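Local coordinates for probable M18 family aminopeptidase 1 (Thermotoga maritima, PDB 2GLF), which probably acts as a metal-dependent aminopeptidase, removing residues from the amino termini of peptides, at residues A[256-270]-A[436-450]. Residues are numbered along the deposited sequence; the frame is centred on the assembly and turned at random.
Sequences TALRALLSANPEKSI and LFETYVAYRSLMEKL
Tyr440 lies along helix 256-263 and shows how one aromatic side chain can trace a helix-helix interface from base to tip. Its CB sits near Thr256 CG2, and CG stands anti to the backbone N (chi1 157°), which carries the ring alongside the other helix. There CD1 lies 3.7 Å from Thr256 O and CE1 3.5 Å from Arg259 O, both met at the ring edge. At the tip, OH and Ser263 OG share a hydrogen bond of 2.8 Å, and Arg444 NH1 also donates to this OH. The extended Arg444 chain lays one guanidinium face under Ser263 O, while NE makes a weak hydrogen bond to Glu448 OE1 as part of a salt bridge within the same helix. That oxygen also takes the N-H of Asn265, 2.8 Å from N to OE1, so Glu448 holds the chain just past the helix end. Deeper in, Ala260 CB fits as a knob among Tyr440, Tyr443, Arg444 and Met447, a selenomethionine whose SE lies 4.0 Å from that CB. Ala257 and Met447 also touch Val89 of strand 87-92. Segments 256-263 and 436-449 cross at -44°, and their helices pack against the central mixed sheet, a layering typical of the alpha/beta fold of zinc exopeptidases.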
loop_
_atom_site.group_PDB
_atom_site.type_symbol
_atom_site.label_atom_id
_atom_site.label_comp_id
_atom_site.label_asym_id
_atom_site.label_seq_id
_atom_site.Cartn_x
_atom_site.Cartn_y
_atom_site.Cartn_z
ATOM N N THR A 256 -22.413 -38.470 28.306
ATOM C CA THR A 256 -21.679 -39.731 28.330
ATOM C C THR A 256 -21.117 -40.026 29.717
ATOM O O THR A 256 -21.096 -41.176 30.143
ATOM C CB THR A 256 -20.518 -39.746 27.304
ATOM O OG1 THR A 256 -19.769 -38.525 27.397
ATOM C CG2 THR A 256 -21.058 -39.923 25.895
ATOM N N ALA A 257 -20.667 -38.990 30.418
ATOM C CA ALA A 257 -20.126 -39.167 31.761
ATOM C C ALA A 257 -21.256 -39.465 32.744
ATOM O O ALA A 257 -21.105 -40.285 33.646
ATOM C CB ALA A 257 -19.370 -37.924 32.191
ATOM N N LEU A 258 -22.390 -38.794 32.570
ATOM C CA LEU A 258 -23.538 -39.014 33.435
ATOM C C LEU A 258 -23.948 -40.482 33.320
ATOM O O LEU A 258 -24.133 -41.171 34.325
ATOM C CB LEU A 258 -24.710 -38.138 32.999
ATOM C CG LEU A 258 -25.735 -37.713 34.053
ATOM C CD1 LEU A 258 -27.060 -37.487 33.360
ATOM C CD2 LEU A 258 -25.888 -38.764 35.135
ATOM N N ARG A 259 -24.084 -40.959 32.087
ATOM C CA ARG A 259 -24.474 -42.342 31.853
ATOM C C ARG A 259 -23.442 -43.328 32.385
ATOM O O ARG A 259 -23.795 -44.413 32.845
ATOM C CB ARG A 259 -24.722 -42.582 30.359
ATOM C CG ARG A 259 -25.975 -41.885 29.824
ATOM C CD ARG A 259 -27.241 -42.460 30.448
ATOM N NE ARG A 259 -27.399 -43.855 30.068
ATOM C CZ ARG A 259 -27.706 -44.259 28.841
ATOM N NH1 ARG A 259 -27.902 -43.368 27.880
ATOM N NH2 ARG A 259 -27.777 -45.552 28.566
ATOM N N ALA A 260 -22.168 -42.954 32.327
ATOM C CA ALA A 260 -21.107 -43.818 32.829
ATOM C C ALA A 260 -21.212 -43.877 34.349
ATOM O O ALA A 260 -21.204 -44.955 34.941
ATOM C CB ALA A 260 -19.751 -43.274 32.418
ATOM N N LEU A 261 -21.324 -42.708 34.973
ATOM C CA LEU A 261 -21.437 -42.614 36.425
ATOM C C LEU A 261 -22.532 -43.526 36.930
ATOM O O LEU A 261 -22.343 -44.259 37.896
ATOM C CB LEU A 261 -21.766 -41.178 36.856
ATOM C CG LEU A 261 -22.017 -40.984 38.359
ATOM C CD1 LEU A 261 -20.714 -41.221 39.098
ATOM C CD2 LEU A 261 -22.536 -39.591 38.664
ATOM N N LEU A 262 -23.678 -43.478 36.260
ATOM C CA LEU A 262 -24.835 -44.272 36.648
ATOM C C LEU A 262 -24.729 -45.785 36.465
ATOM O O LEU A 262 -25.373 -46.537 37.199
ATOM C CB LEU A 262 -26.077 -43.770 35.906
ATOM C CG LEU A 262 -26.468 -42.307 36.120
ATOM C CD1 LEU A 262 -27.822 -42.057 35.490
ATOM C CD2 LEU A 262 -26.513 -41.988 37.605
ATOM N N SER A 263 -23.926 -46.245 35.509
ATOM C CA SER A 263 -23.838 -47.677 35.270
ATOM C C SER A 263 -22.497 -48.304 35.598
ATOM O O SER A 263 -22.250 -49.468 35.290
ATOM C CB SER A 263 -24.197 -47.982 33.817
ATOM O OG SER A 263 -23.218 -47.457 32.944
ATOM N N ALA A 264 -21.625 -47.548 36.234
ATOM C CA ALA A 264 -20.327 -48.094 36.568
ATOM C C ALA A 264 -20.377 -48.967 37.825
ATOM O O ALA A 264 -21.263 -48.820 38.673
ATOM C CB ALA A 264 -19.325 -46.956 36.756
ATOM N N ASN A 265 -19.427 -49.894 37.917
ATOM C CA ASN A 265 -19.285 -50.768 39.075
ATOM C C ASN A 265 -17.958 -50.292 39.655
ATOM O O ASN A 265 -16.895 -50.830 39.341
ATOM C CB ASN A 265 -19.203 -52.224 38.636
ATOM C CG ASN A 265 -20.446 -52.670 37.908
ATOM O OD1 ASN A 265 -21.548 -52.612 38.453
ATOM N ND2 ASN A 265 -20.285 -53.109 36.663
ATOM N N PRO A 266 -18.007 -49.240 40.488
ATOM C CA PRO A 266 -16.836 -48.641 41.126
ATOM C C PRO A 266 -16.069 -49.575 42.047
ATOM O O PRO A 266 -16.633 -50.494 42.639
ATOM C CB PRO A 266 -17.425 -47.458 41.893
ATOM C CG PRO A 266 -18.703 -47.170 41.174
ATOM C CD PRO A 266 -19.230 -48.537 40.902
ATOM N N GLU A 267 -14.771 -49.324 42.163
ATOM C CA GLU A 267 -13.911 -50.110 43.028
ATOM C C GLU A 267 -13.290 -49.078 43.951
ATOM O O GLU A 267 -12.727 -49.394 44.993
ATOM C CB GLU A 267 -12.834 -50.807 42.199
ATOM C CG GLU A 267 -12.240 -52.035 42.857
ATOM C CD GLU A 267 -11.350 -52.818 41.913
ATOM O OE1 GLU A 267 -11.801 -53.119 40.786
ATOM O OE2 GLU A 267 -10.204 -53.140 42.297
ATOM N N LYS A 268 -13.441 -47.826 43.539
ATOM C CA LYS A 268 -12.920 -46.660 44.236
ATOM C C LYS A 268 -13.993 -45.580 44.048
ATOM O O LYS A 268 -14.686 -45.575 43.035
ATOM C CB LYS A 268 -11.607 -46.265 43.555
ATOM C CG LYS A 268 -10.968 -44.965 43.983
ATOM C CD LYS A 268 -9.746 -44.695 43.107
ATOM C CE LYS A 268 -8.991 -43.458 43.550
ATOM N NZ LYS A 268 -7.804 -43.170 42.693
ATOM N N SER A 269 -14.160 -44.684 45.009
ATOM C CA SER A 269 -15.168 -43.640 44.855
ATOM C C SER A 269 -15.046 -42.996 43.477
ATOM O O SER A 269 -13.940 -42.811 42.969
ATOM C CB SER A 269 -14.997 -42.549 45.919
ATOM O OG SER A 269 -15.394 -42.986 47.208
ATOM N N ILE A 270 -16.177 -42.658 42.870
ATOM C CA ILE A 270 -16.166 -42.011 41.564
ATOM C C ILE A 270 -17.118 -40.823 41.576
ATOM O O ILE A 270 -17.865 -40.627 42.530
ATOM C CB ILE A 270 -16.608 -42.966 40.448
ATOM C CG1 ILE A 270 -18.067 -43.377 40.662
ATOM C CG2 ILE A 270 -15.688 -44.166 40.405
ATOM C CD1 ILE A 270 -18.694 -44.111 39.489
ATOM N N LEU A 436 -19.839 -41.223 20.163
ATOM C CA LEU A 436 -20.680 -40.879 21.300
ATOM C C LEU A 436 -20.692 -42.066 22.270
ATOM O O LEU A 436 -20.410 -41.921 23.465
ATOM C CB LEU A 436 -22.097 -40.582 20.807
ATOM C CG LEU A 436 -23.181 -39.981 21.707
ATOM C CD1 LEU A 436 -24.363 -40.929 21.741
ATOM C CD2 LEU A 436 -22.660 -39.706 23.107
ATOM N N PHE A 437 -20.998 -43.242 21.730
ATOM C CA PHE A 437 -21.068 -44.478 22.499
ATOM C C PHE A 437 -19.723 -44.875 23.079
ATOM O O PHE A 437 -19.606 -45.152 24.273
ATOM C CB PHE A 437 -21.571 -45.609 21.606
ATOM C CG PHE A 437 -21.856 -46.895 22.341
ATOM C CD1 PHE A 437 -22.937 -46.989 23.219
ATOM C CD2 PHE A 437 -21.054 -48.017 22.144
ATOM C CE1 PHE A 437 -23.216 -48.175 23.888
ATOM C CE2 PHE A 437 -21.324 -49.207 22.809
ATOM C CZ PHE A 437 -22.410 -49.286 23.685
ATOM N N GLU A 438 -18.705 -44.905 22.232
ATOM C CA GLU A 438 -17.394 -45.311 22.694
ATOM C C GLU A 438 -16.847 -44.418 23.798
ATOM O O GLU A 438 -16.050 -44.863 24.628
ATOM C CB GLU A 438 -16.414 -45.362 21.530
ATOM C CG GLU A 438 -15.166 -46.165 21.855
ATOM C CD GLU A 438 -15.472 -47.617 22.174
ATOM O OE1 GLU A 438 -14.540 -48.357 22.549
ATOM O OE2 GLU A 438 -16.641 -48.023 22.043
ATOM N N THR A 439 -17.262 -43.155 23.804
ATOM C CA THR A 439 -16.808 -42.231 24.836
ATOM C C THR A 439 -17.377 -42.741 26.147
ATOM O O THR A 439 -16.663 -42.862 27.146
ATOM C CB THR A 439 -17.311 -40.809 24.569
ATOM O OG1 THR A 439 -16.627 -40.277 23.429
ATOM C CG2 THR A 439 -17.060 -39.916 25.780
ATOM N N TYR A 440 -18.670 -43.050 26.119
ATOM C CA TYR A 440 -19.386 -43.593 27.273
ATOM C C TYR A 440 -18.680 -44.845 27.798
ATOM O O TYR A 440 -18.605 -45.072 28.998
ATOM C CB TYR A 440 -20.813 -43.959 26.861
ATOM C CG TYR A 440 -21.462 -44.987 27.752
ATOM C CD1 TYR A 440 -21.847 -44.668 29.057
ATOM C CD2 TYR A 440 -21.679 -46.283 27.296
ATOM C CE1 TYR A 440 -22.435 -45.621 29.884
ATOM C CE2 TYR A 440 -22.265 -47.241 28.111
ATOM C CZ TYR A 440 -22.639 -46.906 29.402
ATOM O OH TYR A 440 -23.200 -47.867 30.211
ATOM N N VAL A 441 -18.187 -45.664 26.880
ATOM C CA VAL A 441 -17.485 -46.877 27.253
ATOM C C VAL A 441 -16.163 -46.516 27.919
ATOM O O VAL A 441 -15.836 -47.035 28.985
ATOM C CB VAL A 441 -17.206 -47.753 26.027
ATOM C CG1 VAL A 441 -16.436 -48.994 26.443
ATOM C CG2 VAL A 441 -18.513 -48.135 25.359
ATOM N N ALA A 442 -15.409 -45.619 27.287
ATOM C CA ALA A 442 -14.123 -45.182 27.820
ATOM C C ALA A 442 -14.277 -44.589 29.222
ATOM O O ALA A 442 -13.561 -44.974 30.147
ATOM C CB ALA A 442 -13.492 -44.161 26.880
ATOM N N TYR A 443 -15.217 -43.663 29.378
ATOM C CA TYR A 443 -15.463 -43.019 30.669
ATOM C C TYR A 443 -15.842 -43.988 31.786
ATOM O O TYR A 443 -15.411 -43.829 32.927
ATOM C CB TYR A 443 -16.573 -41.976 30.534
ATOM C CG TYR A 443 -16.156 -40.705 29.834
ATOM C CD1 TYR A 443 -17.097 -39.722 29.534
ATOM C CD2 TYR A 443 -14.825 -40.478 29.472
ATOM C CE1 TYR A 443 -16.728 -38.543 28.891
ATOM C CE2 TYR A 443 -14.446 -39.304 28.828
ATOM C CZ TYR A 443 -15.405 -38.340 28.540
ATOM O OH TYR A 443 -15.053 -37.173 27.903
ATOM N N ARG A 444 -16.661 -44.982 31.455
ATOM C CA ARG A 444 -17.120 -45.963 32.430
ATOM C C ARG A 444 -15.999 -46.878 32.884
ATOM O O ARG A 444 -15.807 -47.097 34.081
ATOM C CB ARG A 444 -18.247 -46.807 31.837
ATOM C CG ARG A 444 -18.692 -47.945 32.727
ATOM C CD ARG A 444 -19.812 -48.753 32.094
ATOM N NE ARG A 444 -20.100 -49.959 32.865
ATOM C CZ ARG A 444 -21.103 -50.792 32.608
ATOM N NH1 ARG A 444 -21.928 -50.552 31.596
ATOM N NH2 ARG A 444 -21.281 -51.864 33.369
ATOM N N SER A 445 -15.263 -47.416 31.920
ATOM C CA SER A 445 -14.168 -48.314 32.236
ATOM C C SER A 445 -12.979 -47.575 32.848
ATOM O O SER A 445 -12.091 -48.196 33.420
ATOM C CB SER A 445 -13.746 -49.082 30.983
ATOM O OG SER A 445 -13.500 -48.202 29.905
ATOM N N LEU A 446 -12.955 -46.252 32.732
ATOM C CA LEU A 446 -11.864 -45.488 33.317
ATOM C C LEU A 446 -12.167 -45.189 34.778
ATOM O O LEU A 446 -11.252 -45.091 35.603
ATOM C CB LEU A 446 -11.638 -44.181 32.562
ATOM C CG LEU A 446 -10.724 -44.258 31.336
ATOM C CD1 LEU A 446 -10.703 -42.909 30.651
ATOM C CD2 LEU A 446 -9.317 -44.668 31.753
HETATM N N MSE A 447 -13.449 -45.039 35.097
HETATM C CA MSE A 447 -13.851 -44.774 36.473
HETATM C C MSE A 447 -13.705 -46.074 37.250
HETATM O O MSE A 447 -13.356 -46.075 38.433
HETATM C CB MSE A 447 -15.307 -44.327 36.536
HETATM C CG MSE A 447 -15.619 -43.096 35.728
HETATM SE SE MSE A 447 -17.519 -42.727 35.713
HETATM C CE MSE A 447 -17.502 -40.988 36.561
ATOM N N GLU A 448 -13.972 -47.179 36.559
ATOM C CA GLU A 448 -13.907 -48.515 37.142
ATOM C C GLU A 448 -12.507 -49.075 37.350
ATOM O O GLU A 448 -12.236 -49.706 38.372
ATOM C CB GLU A 448 -14.680 -49.512 36.268
ATOM C CG GLU A 448 -16.196 -49.429 36.358
ATOM C CD GLU A 448 -16.896 -50.380 35.387
ATOM O OE1 GLU A 448 -18.134 -50.539 35.497
ATOM O OE2 GLU A 448 -16.212 -50.963 34.512
ATOM N N LYS A 449 -11.619 -48.840 36.391
ATOM C CA LYS A 449 -10.279 -49.403 36.465
ATOM C C LYS A 449 -9.111 -48.486 36.831
ATOM O O LYS A 449 -8.018 -48.986 37.091
ATOM C CB LYS A 449 -9.968 -50.121 35.146
ATOM C CG LYS A 449 -11.084 -51.037 34.637
ATOM C CD LYS A 449 -10.961 -52.465 35.150
ATOM C CE LYS A 449 -11.275 -52.594 36.633
ATOM N NZ LYS A 449 -12.715 -52.389 36.950
ATOM N N LEU A 450 -9.299 -47.170 36.854
ATOM C CA LEU A 450 -8.168 -46.311 37.217
ATOM C C LEU A 450 -7.888 -46.360 38.713
ATOM O O LEU A 450 -6.709 -46.531 39.092
ATOM C CB LEU A 450 -8.384 -44.849 36.786
ATOM C CG LEU A 450 -7.848 -44.447 35.401
ATOM C CD1 LEU A 450 -7.648 -42.947 35.349
ATOM C CD2 LEU A 450 -6.530 -45.137 35.122
ATOM O OXT LEU A 450 -8.856 -46.223 39.487
#